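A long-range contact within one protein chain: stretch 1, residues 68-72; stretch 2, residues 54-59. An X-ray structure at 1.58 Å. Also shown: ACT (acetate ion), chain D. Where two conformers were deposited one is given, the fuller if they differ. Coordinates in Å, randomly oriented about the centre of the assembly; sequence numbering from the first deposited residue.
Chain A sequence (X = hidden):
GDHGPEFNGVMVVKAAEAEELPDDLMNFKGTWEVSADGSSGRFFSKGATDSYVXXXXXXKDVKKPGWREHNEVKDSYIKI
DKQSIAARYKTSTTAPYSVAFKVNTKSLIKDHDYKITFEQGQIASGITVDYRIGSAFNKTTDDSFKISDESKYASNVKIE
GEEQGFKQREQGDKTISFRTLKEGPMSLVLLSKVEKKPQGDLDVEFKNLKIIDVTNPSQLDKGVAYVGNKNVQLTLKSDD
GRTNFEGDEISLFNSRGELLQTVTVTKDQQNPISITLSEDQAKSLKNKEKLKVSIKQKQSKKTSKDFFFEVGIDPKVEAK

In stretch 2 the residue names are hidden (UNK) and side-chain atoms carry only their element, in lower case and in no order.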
# COMPACT_ATOMS: atom_id res chain seq x y z
N ARG A 68 20.25 -18.01 10.24
CA ARG A 68 21.24 -17.07 10.79
C ARG A 68 20.95 -16.78 12.26
O ARG A 68 19.85 -16.32 12.59
CB ARG A 68 21.22 -15.74 9.98
CG ARG A 68 21.40 -15.88 8.46
CD ARG A 68 22.87 -15.83 8.00
NE ARG A 68 23.69 -16.91 8.56
CZ ARG A 68 23.84 -18.11 8.01
NH1 ARG A 68 23.20 -18.41 6.88
NH2 ARG A 68 24.64 -19.01 8.57
N GLU A 69 21.94 -17.00 13.12
CA GLU A 69 21.75 -16.80 14.56
C GLU A 69 21.63 -15.32 14.95
O GLU A 69 22.30 -14.45 14.37
CB GLU A 69 22.91 -17.42 15.38
CG GLU A 69 24.27 -16.75 15.20
CD GLU A 69 25.47 -17.66 15.39
OE1 GLU A 69 25.51 -18.76 14.79
OE2 GLU A 69 26.38 -17.28 16.16
N HIS A 70 20.82 -15.07 15.99
CA HIS A 70 20.80 -13.75 16.65
C HIS A 70 22.22 -13.58 17.23
O HIS A 70 22.68 -14.45 17.98
CB HIS A 70 19.74 -13.73 17.77
CG HIS A 70 19.42 -12.37 18.29
ND1 HIS A 70 18.57 -12.19 19.37
CD2 HIS A 70 19.88 -11.15 17.89
CE1 HIS A 70 18.50 -10.88 19.56
NE2 HIS A 70 19.25 -10.22 18.68
N ASN A 71 22.94 -12.52 16.80
CA ASN A 71 24.35 -12.36 17.17
C ASN A 71 24.58 -12.55 18.67
O ASN A 71 23.88 -11.94 19.47
CB ASN A 71 24.85 -11.01 16.73
CG ASN A 71 26.35 -10.97 16.73
OD1 ASN A 71 27.00 -11.79 16.08
ND2 ASN A 71 26.91 -10.08 17.54
N GLU A 72 25.57 -13.40 19.02
CA GLU A 72 26.03 -13.71 20.39
C GLU A 72 25.02 -14.55 21.22
O GLU A 72 25.37 -15.64 21.69
CB GLU A 72 26.36 -12.43 21.21
CG GLU A 72 27.32 -11.44 20.56
CD GLU A 72 27.63 -10.18 21.36
OE1 GLU A 72 26.69 -9.38 21.63
OE2 GLU A 72 28.82 -9.97 21.66
N UNK A 54 16.63 -3.69 16.20
CA UNK A 54 17.18 -4.48 15.11
C UNK A 54 17.83 -5.77 15.61
O UNK A 54 18.55 -5.77 16.61
c UNK A 54 18.58 -4.23 12.99
c UNK A 54 18.16 -3.61 14.30
c UNK A 54 19.41 -5.29 10.53
c UNK A 54 20.25 -5.35 11.63
c UNK A 54 17.76 -4.16 11.88
c UNK A 54 18.17 -4.71 10.65
c UNK A 54 19.83 -4.83 12.86
N UNK A 55 17.57 -6.88 14.89
CA UNK A 55 18.03 -8.23 15.23
C UNK A 55 19.34 -8.50 14.51
O UNK A 55 19.37 -8.99 13.37
c UNK A 55 18.09 -12.66 14.84
c UNK A 55 16.50 -11.56 15.85
c UNK A 55 17.19 -10.69 15.07
c UNK A 55 16.94 -9.23 14.81
n UNK A 55 17.08 -12.81 15.69
n UNK A 55 18.20 -11.41 14.41
N UNK A 56 20.45 -8.19 15.19
CA UNK A 56 21.77 -8.38 14.59
C UNK A 56 22.09 -9.85 14.36
O UNK A 56 21.62 -10.71 15.11
c UNK A 56 22.86 -7.75 15.46
c UNK A 56 22.70 -6.28 15.79
c UNK A 56 23.03 -5.39 14.58
c UNK A 56 23.53 -5.90 16.99
N UNK A 57 22.85 -10.13 13.31
CA UNK A 57 23.32 -11.47 13.00
C UNK A 57 24.85 -11.33 12.79
O UNK A 57 25.31 -10.18 12.65
c UNK A 57 22.11 -11.88 9.26
c UNK A 57 21.07 -12.25 12.16
c UNK A 57 22.84 -11.37 10.51
c UNK A 57 22.58 -12.14 11.82
N UNK A 58 25.64 -12.42 12.77
CA UNK A 58 27.10 -12.25 12.63
C UNK A 58 27.43 -11.52 11.34
O UNK A 58 26.93 -11.88 10.27
c UNK A 58 27.62 -13.69 12.67
c UNK A 58 25.29 -13.84 12.97
c UNK A 58 26.59 -14.43 13.49
N UNK A 59 28.23 -10.43 11.43
CA UNK A 59 28.49 -9.59 10.27
C UNK A 59 29.04 -10.36 9.07
O UNK A 59 28.67 -10.03 7.95
c UNK A 59 29.41 -8.43 10.64
C ACT D . 24.03 -7.19 10.87
O ACT D . 23.65 -6.70 9.79
OXT ACT D . 23.33 -7.82 11.69
CH3 ACT D . 25.51 -7.08 11.29
O HOH W 1 20.67 -7.96 18.17

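Position 54 carries seven side-chain carbons, one leading into a flat ring of six, with no hydroxyl oxygen at the far end. The ring makes no contact with stretch 1, so nothing there constrains it; the atom count alone identifies Phe54. Its ring edge faces the bound acetate, with CE2 3.9 Å from OXT.

At position 55 one carbon leads to a five-membered ring of three carbons and two nitrogens, which is an imidazole. The ring lies over the ring of His70, with centroids 4.0 Å apart and planes inclined by 18°, a face-to-face stack. The residue is His55. Although its CA-to-CB bond points sideways, the end of the side chain comes nearer to stretch 1, where CE1 lies 3.4 Å from His70 CA.

Position 56 has four side-chain carbons, forked at the second, the pattern of leucine. CB is 4.0 Å from CB of Asn71, a modest contact for a side chain that is otherwise exposed. In Leu56 the backbone does more: O accepts a nearly linear hydrogen bond from Asn71 N (2.8 Å, 175° at the hydrogen), and it also lies at the edge of the His70 ring, 3.3 Å from CD2.

Position 57 also has four carbons, but the fork is at CB and one arm is two carbons long, so the residue is isoleucine. The shorter arm of Ile57 brings CG2 to 3.4 Å from Glu69 O, while CD1, ending the longer arm, lies 4.0 Å from Arg68 CB. Its backbone N donates a hydrogen bond to acetate OXT (2.9 Å).

At position 58 three carbons close a ring onto the backbone N, which can only be proline. Pro58 packs its CD 3.4 Å from Glu69 O and its CG 3.7 Å from Glu69 CG; its CA approaches Asn71 OD1 at 3.5 Å.

Position 59 has a single side-chain carbon, directed away from stretch 1 and making no contact with it. It is Ala59.

The two segments run nearly perpendicular, 95° apart, and bury 416 Å² in all. One direct hydrogen bond, Asn71 N to Leu56 O, fixes their crossing, supported by a CA-H...O contact from Ile57 CA to Glu69 O (3.4 Å). A water adds a second polar link, accepting from Leu56 N at 3.0 Å and hydrogen-bonding His70 NE2 at 2.7 Å. Around these links, the stacked imidazoles and the packing of Ile57 and Pro58 against Arg68, Glu69 and Asn71 supply most of the contact.

Stretch 2 54-59: FHLIPA
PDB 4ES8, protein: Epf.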